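Local coordinates for protein probable AP endonuclease (African swine fever virus, PDB 6KI3) that probably cleaves the DNA backbone on the 5' side of abasic sites during repair, using three zinc ions, and also shows 3'-5' exonuclease, 3'-phosphatase and 3'-repair diesterase activities, at residues A[183-188]-A[193-198]; A[187-192]-A[244-249]; A[220-225]-A[260-265]. One frame throughout, in Å; residues are numbered along the deposited sequence.

Contact 1 of 3, residues A[183-188]-A[193-198]; sequences IDTAHI and VNISSY. With ZN (zinc ion), chain J; ZN (zinc ion), chain I; nucleotides of chain C.
T185 and I188 meet V193 and I195 where strand 179-184 of the TIM barrel passes into helix 185-190 at the zinc site. D184, the last strand residue, is the helix N-cap: its OD1 receives only a weak bond from A186 N, while its OD2 binds one zinc at 2.1 Å, a metal shared with E147, H223 and E276. T185 follows and offers its backbone O and its CB to the tip of I195, CB lying 3.8 Å from I195 CD1; its hydroxyl turns to the backbone O of N225. H187 binds a different zinc through NE2 at 2.1 Å, and D236 and H238 complete the protein ligands. The imidazole has the D184 carboxylate carbon CG over one face, 3.5 Å above its plane, and its ND1 is hydrogen-bonded to T148 O, which fixes the rotation of the ring. OP2 of the abasic-analogue phosphate of chain C bridges the two zincs, and OP3 binds the zinc held by H187. At I188, chi1 of 67° sets CG1 between backbone N and carbonyl carbon, and the extended chain beyond it brings CD1 to I195 CD1, 3.9 Å away, the two side chains crossing at about a right angle. V193 N makes the 6→1 bond of the Schellman motif ending the helix, donating to I188 O at 2.8 Å with an N-H...O angle of 146°, the donor tilted 22° from the carbonyl plane.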
loop_
_atom_site.group_PDB
_atom_site.type_symbol
_atom_site.label_atom_id
_atom_site.label_comp_id
_atom_site.label_asym_id
_atom_site.label_seq_id
_atom_site.Cartn_x
_atom_site.Cartn_y
_atom_site.Cartn_z
ATOM N N ILE A 183 5.668 -0.750 -2.553
ATOM C CA ILE A 183 6.868 -0.597 -1.740
ATOM C C ILE A 183 6.442 -0.060 -0.381
ATOM O O ILE A 183 6.065 1.111 -0.253
ATOM C CB ILE A 183 7.891 0.326 -2.413
ATOM C CG1 ILE A 183 8.350 -0.273 -3.743
ATOM C CG2 ILE A 183 9.083 0.562 -1.497
ATOM C CD1 ILE A 183 9.261 0.637 -4.531
ATOM N N ASP A 184 6.495 -0.916 0.637
ATOM C CA ASP A 184 6.222 -0.522 2.014
ATOM C C ASP A 184 7.561 -0.219 2.678
ATOM O O ASP A 184 8.373 -1.125 2.897
ATOM C CB ASP A 184 5.459 -1.617 2.758
ATOM C CG ASP A 184 4.841 -1.123 4.053
ATOM O OD1 ASP A 184 5.531 -0.420 4.821
ATOM O OD2 ASP A 184 3.656 -1.433 4.302
ATOM N N THR A 185 7.789 1.059 2.993
ATOM C CA THR A 185 9.089 1.481 3.507
ATOM C C THR A 185 9.397 0.840 4.855
ATOM O O THR A 185 10.549 0.493 5.137
ATOM C CB THR A 185 9.143 3.006 3.615
ATOM O OG1 THR A 185 8.070 3.467 4.447
ATOM C CG2 THR A 185 9.020 3.641 2.237
ATOM N N ALA A 186 8.380 0.677 5.705
ATOM C CA ALA A 186 8.588 0.020 6.991
ATOM C C ALA A 186 8.982 -1.443 6.836
ATOM O O ALA A 186 9.619 -1.999 7.737
ATOM C CB ALA A 186 7.326 0.125 7.849
ATOM N N HIS A 187 8.627 -2.072 5.714
ATOM C CA HIS A 187 8.918 -3.489 5.532
ATOM C C HIS A 187 10.336 -3.711 5.021
ATOM O O HIS A 187 11.053 -4.581 5.527
ATOM C CB HIS A 187 7.901 -4.117 4.580
ATOM C CG HIS A 187 6.514 -4.174 5.136
ATOM N ND1 HIS A 187 5.482 -4.831 4.502
ATOM C CD2 HIS A 187 5.989 -3.654 6.270
ATOM C CE1 HIS A 187 4.381 -4.715 5.222
ATOM N NE2 HIS A 187 4.661 -4.004 6.299
ATOM N N ILE A 188 10.758 -2.940 4.014
ATOM C CA ILE A 188 12.128 -3.072 3.525
ATOM C C ILE A 188 13.116 -2.660 4.606
ATOM O O ILE A 188 14.238 -3.177 4.665
ATOM C CB ILE A 188 12.332 -2.262 2.228
ATOM C CG1 ILE A 188 12.239 -0.758 2.496
ATOM C CG2 ILE A 188 11.321 -2.684 1.169
ATOM C CD1 ILE A 188 12.649 0.093 1.313
ATOM N N VAL A 193 16.995 -2.870 4.936
ATOM C CA VAL A 193 17.392 -1.845 3.976
ATOM C C VAL A 193 17.398 -0.505 4.701
ATOM O O VAL A 193 16.338 0.025 5.057
ATOM C CB VAL A 193 16.464 -1.812 2.754
ATOM C CG1 VAL A 193 16.917 -0.740 1.775
ATOM C CG2 VAL A 193 16.427 -3.175 2.080
ATOM N N ASN A 194 18.591 0.043 4.921
ATOM C CA ASN A 194 18.733 1.350 5.555
ATOM C C ASN A 194 18.290 2.429 4.573
ATOM O O ASN A 194 18.948 2.660 3.555
ATOM C CB ASN A 194 20.177 1.565 5.998
ATOM C CG ASN A 194 20.355 2.803 6.866
ATOM O OD1 ASN A 194 19.580 3.757 6.788
ATOM N ND2 ASN A 194 21.388 2.789 7.701
ATOM N N ILE A 195 17.176 3.093 4.879
ATOM C CA ILE A 195 16.655 4.165 4.037
ATOM C C ILE A 195 16.508 5.431 4.872
ATOM O O ILE A 195 15.646 6.273 4.597
ATOM C CB ILE A 195 15.313 3.769 3.395
ATOM C CG1 ILE A 195 14.328 3.308 4.472
ATOM C CG2 ILE A 195 15.520 2.684 2.349
ATOM C CD1 ILE A 195 12.942 3.000 3.948
ATOM N N SER A 196 17.358 5.576 5.891
ATOM C CA SER A 196 17.205 6.680 6.834
ATOM C C SER A 196 17.610 8.010 6.210
ATOM O O SER A 196 16.885 9.006 6.324
ATOM C CB SER A 196 18.020 6.405 8.097
ATOM O OG SER A 196 17.486 5.308 8.817
ATOM N N SER A 197 18.762 8.053 5.551
ATOM C CA SER A 197 19.260 9.300 4.993
ATOM C C SER A 197 18.798 9.476 3.550
ATOM O O SER A 197 18.331 8.539 2.898
ATOM C CB SER A 197 20.785 9.354 5.056
ATOM O OG SER A 197 21.368 8.616 3.997
ATOM N N TYR A 198 18.944 10.711 3.057
ATOM C CA TYR A 198 18.580 11.016 1.677
ATOM C C TYR A 198 19.366 10.155 0.696
ATOM O O TYR A 198 18.802 9.632 -0.273
ATOM C CB TYR A 198 18.811 12.502 1.396
ATOM C CG TYR A 198 18.357 12.964 0.027
ATOM C CD1 TYR A 198 19.177 12.824 -1.086
ATOM C CD2 TYR A 198 17.110 13.551 -0.150
ATOM C CE1 TYR A 198 18.766 13.245 -2.336
ATOM C CE2 TYR A 198 16.690 13.978 -1.397
ATOM C CZ TYR A 198 17.524 13.822 -2.487
ATOM O OH TYR A 198 17.113 14.244 -3.730
HETATM ZN ZN ZN J . 1.684 -2.124 3.924
HETATM ZN ZN ZN I . 3.291 -3.519 7.791
ATOM O "O5'" 3DR C 1 -0.193 -3.107 7.051
ATOM P P 3DR C 1 0.959 -4.063 6.462
ATOM O OP1 3DR C 1 0.219 -4.980 5.519
ATOM O OP2 3DR C 1 1.901 -3.097 5.791
ATOM O OP3 3DR C 1 1.522 -4.762 7.676
ATOM C "C2'" 3DR C 1 -4.381 -1.767 7.402
ATOM C "C5'" 3DR C 1 -1.474 -3.622 7.405
ATOM C "C4'" 3DR C 1 -2.227 -2.540 8.168
ATOM O "O4'" 3DR C 1 -2.059 -1.292 7.494
ATOM C "C1'" 3DR C 1 -3.323 -0.690 7.209
ATOM C "C3'" 3DR C 1 -3.716 -2.829 8.253
ATOM O "O3'" 3DR C 1 -4.144 -2.665 9.606
#

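Contact 2 of 3, residues A[187-192]-A[244-249]; sequences HIWSSG and GMIWKS. With ZN (zinc ion), chain I; nucleotides of chain C.
H187 O accepts from S191 N at 2.8 Å in the last turn of helix 185-190, from which W189 reaches across to I246 and M245. That helix ends in a Schellman motif: G192 has a positive phi of 108°, and its N donates to W189 O at 3.0 Å (the 5→2 bond), with V193 N to I188 O as the outer one. Within the TIM-barrel fold the contact sets the short helix that carries zinc ligand H187 against the long loop between strand 238-239 and helix 258-269. The packing is a CH-pi contact over one face of the indole: I246 CG1 stands 3.5 Å from the centroid of the five-membered ring of W189, 15° off its normal. I246 CD1 continues over the ring root, 3.5 Å from W189 CG, whereas CG2 comes near CE3 on the six-membered side. The same CG2 lies over the centre of the W247 ring, 3.4 Å above that plane, so the branches of one isoleucine touch two indoles. With chi1 at 168°, the W189 indole swings to the side of its carbonyl carbon and projects from the helix; NE1 is hydrogen-bonded to T229 O, which, with I246 over the face, limits how the indole can turn. On the loop, I246 N is hydrogen-bonded to D226 OD1. At the far rim of the indole M245 CB lies 4.1 Å from W189 CZ2.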
loop_
_atom_site.group_PDB
_atom_site.type_symbol
_atom_site.label_atom_id
_atom_site.label_comp_id
_atom_site.label_asym_id
_atom_site.label_seq_id
_atom_site.Cartn_x
_atom_site.Cartn_y
_atom_site.Cartn_z
ATOM N N HIS A 187 8.627 -2.072 5.714
ATOM C CA HIS A 187 8.918 -3.489 5.532
ATOM C C HIS A 187 10.336 -3.711 5.021
ATOM O O HIS A 187 11.053 -4.581 5.527
ATOM C CB HIS A 187 7.901 -4.117 4.580
ATOM C CG HIS A 187 6.514 -4.174 5.136
ATOM N ND1 HIS A 187 5.482 -4.831 4.502
ATOM C CD2 HIS A 187 5.989 -3.654 6.270
ATOM C CE1 HIS A 187 4.381 -4.715 5.222
ATOM N NE2 HIS A 187 4.661 -4.004 6.299
ATOM N N ILE A 188 10.758 -2.940 4.014
ATOM C CA ILE A 188 12.128 -3.072 3.525
ATOM C C ILE A 188 13.116 -2.660 4.606
ATOM O O ILE A 188 14.238 -3.177 4.665
ATOM C CB ILE A 188 12.332 -2.262 2.228
ATOM C CG1 ILE A 188 12.239 -0.758 2.496
ATOM C CG2 ILE A 188 11.321 -2.684 1.169
ATOM C CD1 ILE A 188 12.649 0.093 1.313
ATOM N N TRP A 189 12.717 -1.733 5.480
ATOM C CA TRP A 189 13.524 -1.418 6.653
ATOM C C TRP A 189 13.610 -2.619 7.585
ATOM O O TRP A 189 14.698 -2.999 8.032
ATOM C CB TRP A 189 12.930 -0.211 7.377
ATOM C CG TRP A 189 13.502 0.039 8.740
ATOM C CD1 TRP A 189 13.036 -0.449 9.926
ATOM C CD2 TRP A 189 14.635 0.854 9.060
ATOM N NE1 TRP A 189 13.813 0.004 10.964
ATOM C CE2 TRP A 189 14.801 0.808 10.459
ATOM C CE3 TRP A 189 15.527 1.617 8.300
ATOM C CZ2 TRP A 189 15.822 1.495 11.113
ATOM C CZ3 TRP A 189 16.540 2.296 8.951
ATOM C CH2 TRP A 189 16.680 2.231 10.343
ATOM N N SER A 190 12.460 -3.232 7.885
ATOM C CA SER A 190 12.444 -4.423 8.726
ATOM C C SER A 190 13.230 -5.565 8.095
ATOM O O SER A 190 13.786 -6.405 8.811
ATOM C CB SER A 190 11.000 -4.850 8.994
ATOM O OG SER A 190 10.943 -6.099 9.659
ATOM N N SER A 191 13.294 -5.611 6.765
ATOM C CA SER A 191 14.053 -6.644 6.072
ATOM C C SER A 191 15.529 -6.297 5.923
ATOM O O SER A 191 16.284 -7.106 5.374
ATOM C CB SER A 191 13.441 -6.914 4.696
ATOM O OG SER A 191 12.168 -7.525 4.821
ATOM N N GLY A 192 15.953 -5.128 6.384
ATOM C CA GLY A 192 17.351 -4.776 6.446
ATOM C C GLY A 192 17.855 -3.745 5.446
ATOM O O GLY A 192 19.055 -3.749 5.143
ATOM N N GLY A 244 9.472 7.319 14.203
ATOM C CA GLY A 244 9.950 5.966 14.398
ATOM C C GLY A 244 11.447 5.844 14.208
ATOM O O GLY A 244 12.154 6.853 14.135
ATOM N N MET A 245 11.944 4.611 14.108
ATOM C CA MET A 245 13.383 4.389 14.055
ATOM C C MET A 245 14.006 4.834 12.737
ATOM O O MET A 245 15.224 5.033 12.681
ATOM C CB MET A 245 13.689 2.911 14.299
ATOM C CG MET A 245 13.098 2.364 15.590
ATOM S SD MET A 245 14.124 2.696 17.035
ATOM C CE MET A 245 15.490 1.574 16.740
ATOM N N ILE A 246 13.210 5.002 11.680
ATOM C CA ILE A 246 13.789 5.294 10.372
ATOM C C ILE A 246 14.115 6.775 10.232
ATOM O O ILE A 246 15.168 7.138 9.694
ATOM C CB ILE A 246 12.849 4.823 9.247
ATOM C CG1 ILE A 246 12.363 3.397 9.499
ATOM C CG2 ILE A 246 13.554 4.893 7.903
ATOM C CD1 ILE A 246 11.423 2.890 8.424
ATOM N N TRP A 247 13.229 7.660 10.703
ATOM C CA TRP A 247 13.369 9.075 10.385
ATOM C C TRP A 247 13.163 10.020 11.566
ATOM O O TRP A 247 13.047 11.232 11.344
ATOM C CB TRP A 247 12.394 9.464 9.264
ATOM C CG TRP A 247 12.672 8.795 7.953
ATOM C CD1 TRP A 247 13.815 8.884 7.215
ATOM C CD2 TRP A 247 11.782 7.948 7.215
ATOM N NE1 TRP A 247 13.697 8.138 6.068
ATOM C CE2 TRP A 247 12.457 7.555 6.042
ATOM C CE3 TRP A 247 10.481 7.482 7.432
ATOM C CZ2 TRP A 247 11.878 6.717 5.092
ATOM C CZ3 TRP A 247 9.907 6.649 6.487
ATOM C CH2 TRP A 247 10.605 6.276 5.331
ATOM N N LYS A 248 13.112 9.525 12.806
ATOM C CA LYS A 248 12.934 10.433 13.937
ATOM C C LYS A 248 14.103 11.398 14.070
ATOM O O LYS A 248 13.915 12.549 14.484
ATOM C CB LYS A 248 12.752 9.647 15.235
ATOM N N SER A 249 15.311 10.956 13.715
ATOM C CA SER A 249 16.492 11.802 13.812
ATOM C C SER A 249 16.518 12.903 12.759
ATOM O O SER A 249 17.403 13.763 12.811
ATOM C CB SER A 249 17.756 10.949 13.699
ATOM O OG SER A 249 17.682 9.827 14.559
HETATM ZN ZN ZN I . 3.291 -3.519 7.791
ATOM O "O5'" 3DR C 1 -0.193 -3.107 7.051
ATOM P P 3DR C 1 0.959 -4.063 6.462
ATOM O OP1 3DR C 1 0.219 -4.980 5.519
ATOM O OP2 3DR C 1 1.901 -3.097 5.791
ATOM O OP3 3DR C 1 1.522 -4.762 7.676
ATOM C "C2'" 3DR C 1 -4.381 -1.767 7.402
ATOM C "C5'" 3DR C 1 -1.474 -3.622 7.405
ATOM C "C4'" 3DR C 1 -2.227 -2.540 8.168
ATOM O "O4'" 3DR C 1 -2.059 -1.292 7.494
ATOM C "C1'" 3DR C 1 -3.323 -0.690 7.209
ATOM C "C3'" 3DR C 1 -3.716 -2.829 8.253
ATOM O "O3'" 3DR C 1 -4.144 -2.665 9.606
#

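Contact 3 of 3, residues A[220-225]-A[260-265]; sequences IMFHLN and YCFVEY. With ZN (zinc ion), chain J.
F222 leaves the strand with its CB directed at helix 260-265, and chi1 of -76° sets CG beside the backbone N, which puts the ring between the F262 and Y265 rings. On one side CD2 lies 4.1 Å from F262 CD1, and CE2 comes closer, 3.7 Å from F262 CD1. That approach is at the edge of the F262 ring, in its plane, yet oblique to the F222 ring, with the two planes at 74°. On the other side CE1 stands 3.3 Å from Y265 CE1, a tight rim-to-rim contact in which neither ring covers the face of the other. CZ, the tip, is 3.4 Å from Y265 CE1. This aromatic cluster of F222, F262 and Y265 lies in the outer, helix-facing layer of the TIM barrel: strand 220-223 and helix 260-265 run nearly antiparallel, at 149°, with their axes 10.7 Å apart. H223, next along the strand, binds the zinc shared with D184 through ND1 at 2.3 Å, and its NE2 is hydrogen-bonded to Q48 OE1. One helix turn beyond F262, the Y265 ring extends past F222 toward the strand's start, its OH 3.4 Å from I220 CD1.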
loop_
_atom_site.group_PDB
_atom_site.type_symbol
_atom_site.label_atom_id
_atom_site.label_comp_id
_atom_site.label_asym_id
_atom_site.label_seq_id
_atom_site.Cartn_x
_atom_site.Cartn_y
_atom_site.Cartn_z
ATOM N N ILE A 220 3.746 1.225 -9.863
ATOM C CA ILE A 220 4.404 1.269 -8.562
ATOM C C ILE A 220 3.589 2.157 -7.632
ATOM O O ILE A 220 3.252 3.292 -7.989
ATOM C CB ILE A 220 5.853 1.782 -8.667
ATOM C CG1 ILE A 220 6.720 0.791 -9.447
ATOM C CG2 ILE A 220 6.434 2.024 -7.284
ATOM C CD1 ILE A 220 8.183 1.190 -9.536
ATOM N N MET A 221 3.268 1.637 -6.448
ATOM C CA MET A 221 2.612 2.395 -5.393
ATOM C C MET A 221 3.432 2.269 -4.115
ATOM O O MET A 221 4.319 1.420 -4.003
ATOM C CB MET A 221 1.173 1.917 -5.158
ATOM C CG MET A 221 1.073 0.537 -4.535
ATOM S SD MET A 221 -0.617 0.120 -4.073
ATOM C CE MET A 221 -0.874 1.234 -2.694
ATOM N N PHE A 222 3.125 3.120 -3.138
ATOM C CA PHE A 222 3.938 3.224 -1.934
ATOM C C PHE A 222 3.084 3.207 -0.676
ATOM O O PHE A 222 1.993 3.784 -0.638
ATOM C CB PHE A 222 4.784 4.498 -1.948
ATOM C CG PHE A 222 5.971 4.418 -2.854
ATOM C CD1 PHE A 222 5.867 4.781 -4.184
ATOM C CD2 PHE A 222 7.193 3.974 -2.375
ATOM C CE1 PHE A 222 6.959 4.706 -5.019
ATOM C CE2 PHE A 222 8.291 3.896 -3.207
ATOM C CZ PHE A 222 8.174 4.263 -4.532
ATOM N N HIS A 223 3.603 2.540 0.352
ATOM C CA HIS A 223 3.107 2.642 1.720
ATOM C C HIS A 223 4.138 3.440 2.509
ATOM O O HIS A 223 5.223 2.932 2.811
ATOM C CB HIS A 223 2.889 1.263 2.338
ATOM C CG HIS A 223 1.720 0.519 1.772
ATOM N ND1 HIS A 223 1.524 -0.829 1.985
ATOM C CD2 HIS A 223 0.681 0.935 1.010
ATOM C CE1 HIS A 223 0.417 -1.212 1.375
ATOM N NE2 HIS A 223 -0.112 -0.162 0.775
ATOM N N LEU A 224 3.808 4.691 2.829
ATOM C CA LEU A 224 4.728 5.584 3.536
ATOM C C LEU A 224 4.572 5.350 5.032
ATOM O O LEU A 224 3.746 5.974 5.699
ATOM C CB LEU A 224 4.464 7.039 3.165
ATOM C CG LEU A 224 4.658 7.413 1.695
ATOM C CD1 LEU A 224 4.595 8.923 1.512
ATOM C CD2 LEU A 224 5.971 6.857 1.166
ATOM N N ASN A 225 5.385 4.444 5.568
ATOM C CA ASN A 225 5.316 4.067 6.974
ATOM C C ASN A 225 6.697 4.154 7.601
ATOM O O ASN A 225 7.660 3.583 7.077
ATOM C CB ASN A 225 4.766 2.646 7.147
ATOM C CG ASN A 225 3.393 2.470 6.534
ATOM O OD1 ASN A 225 2.569 3.385 6.551
ATOM N ND2 ASN A 225 3.137 1.286 5.990
ATOM N N TYR A 260 11.931 12.214 2.360
ATOM C CA TYR A 260 11.812 13.297 1.389
ATOM C C TYR A 260 12.279 12.863 0.007
ATOM O O TYR A 260 11.752 13.342 -1.004
ATOM C CB TYR A 260 12.600 14.523 1.853
ATOM C CG TYR A 260 12.595 15.647 0.844
ATOM C CD1 TYR A 260 11.413 16.289 0.499
ATOM C CD2 TYR A 260 13.769 16.064 0.232
ATOM C CE1 TYR A 260 11.399 17.316 -0.423
ATOM C CE2 TYR A 260 13.766 17.091 -0.693
ATOM C CZ TYR A 260 12.578 17.714 -1.017
ATOM O OH TYR A 260 12.567 18.738 -1.937
ATOM N N CYS A 261 13.256 11.958 -0.059
ATOM C CA CYS A 261 13.649 11.402 -1.349
ATOM C C CYS A 261 12.546 10.515 -1.918
ATOM O O CYS A 261 12.339 10.478 -3.137
ATOM C CB CYS A 261 14.955 10.621 -1.211
ATOM S SG CYS A 261 15.617 10.002 -2.774
ATOM N N PHE A 262 11.830 9.793 -1.051
ATOM C CA PHE A 262 10.676 9.027 -1.509
ATOM C C PHE A 262 9.562 9.948 -1.989
ATOM O O PHE A 262 8.861 9.631 -2.956
ATOM C CB PHE A 262 10.168 8.111 -0.393
ATOM C CG PHE A 262 10.929 6.820 -0.266
ATOM C CD1 PHE A 262 10.599 5.726 -1.050
ATOM C CD2 PHE A 262 11.966 6.695 0.644
ATOM C CE1 PHE A 262 11.294 4.536 -0.935
ATOM C CE2 PHE A 262 12.665 5.507 0.764
ATOM C CZ PHE A 262 12.328 4.426 -0.026
ATOM N N VAL A 263 9.385 11.094 -1.327
ATOM C CA VAL A 263 8.346 12.035 -1.733
ATOM C C VAL A 263 8.659 12.617 -3.107
ATOM O O VAL A 263 7.756 12.837 -3.923
ATOM C CB VAL A 263 8.182 13.136 -0.668
ATOM C CG1 VAL A 263 7.200 14.199 -1.137
ATOM C CG2 VAL A 263 7.724 12.529 0.648
ATOM N N GLU A 264 9.940 12.862 -3.391
ATOM C CA GLU A 264 10.316 13.421 -4.686
ATOM C C GLU A 264 10.083 12.422 -5.813
ATOM O O GLU A 264 9.647 12.802 -6.905
ATOM C CB GLU A 264 11.776 13.875 -4.658
ATOM C CG GLU A 264 12.017 15.148 -3.858
ATOM C CD GLU A 264 13.480 15.551 -3.829
ATOM O OE1 GLU A 264 14.345 14.649 -3.840
ATOM O OE2 GLU A 264 13.766 16.767 -3.802
ATOM N N TYR A 265 10.370 11.140 -5.572
ATOM C CA TYR A 265 10.099 10.125 -6.586
ATOM C C TYR A 265 8.601 9.947 -6.795
ATOM O O TYR A 265 8.140 9.805 -7.934
ATOM C CB TYR A 265 10.752 8.799 -6.192
ATOM C CG TYR A 265 10.341 7.621 -7.049
ATOM C CD1 TYR A 265 9.228 6.854 -6.727
ATOM C CD2 TYR A 265 11.071 7.268 -8.176
ATOM C CE1 TYR A 265 8.849 5.782 -7.506
ATOM C CE2 TYR A 265 10.699 6.190 -8.958
ATOM C CZ TYR A 265 9.588 5.452 -8.618
ATOM O OH TYR A 265 9.209 4.380 -9.390
HETATM ZN ZN ZN J . 1.684 -2.124 3.924
#

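All three contacts are largely buried, but contact 3 is the most central, its middle about 11 Å from the centre of the chain against 14 and 16 Å for contacts 1 and 2. Contacts 1 and 2 share helix 185-190 and adjoin each other, S196 OG lying against I246 O. Contacts 1 and 3 lie on neighbouring strands, 179-184 and 220-227, each of which supplies a ligand to the same zinc. Their chemistry follows position: contact 1 joins a backbone bond to aliphatic packing beside two zinc ligands; contact 2, with exposed M245 at its margin, packs aliphatic groups on an indole; contact 3 is an aromatic cluster between strand and helix.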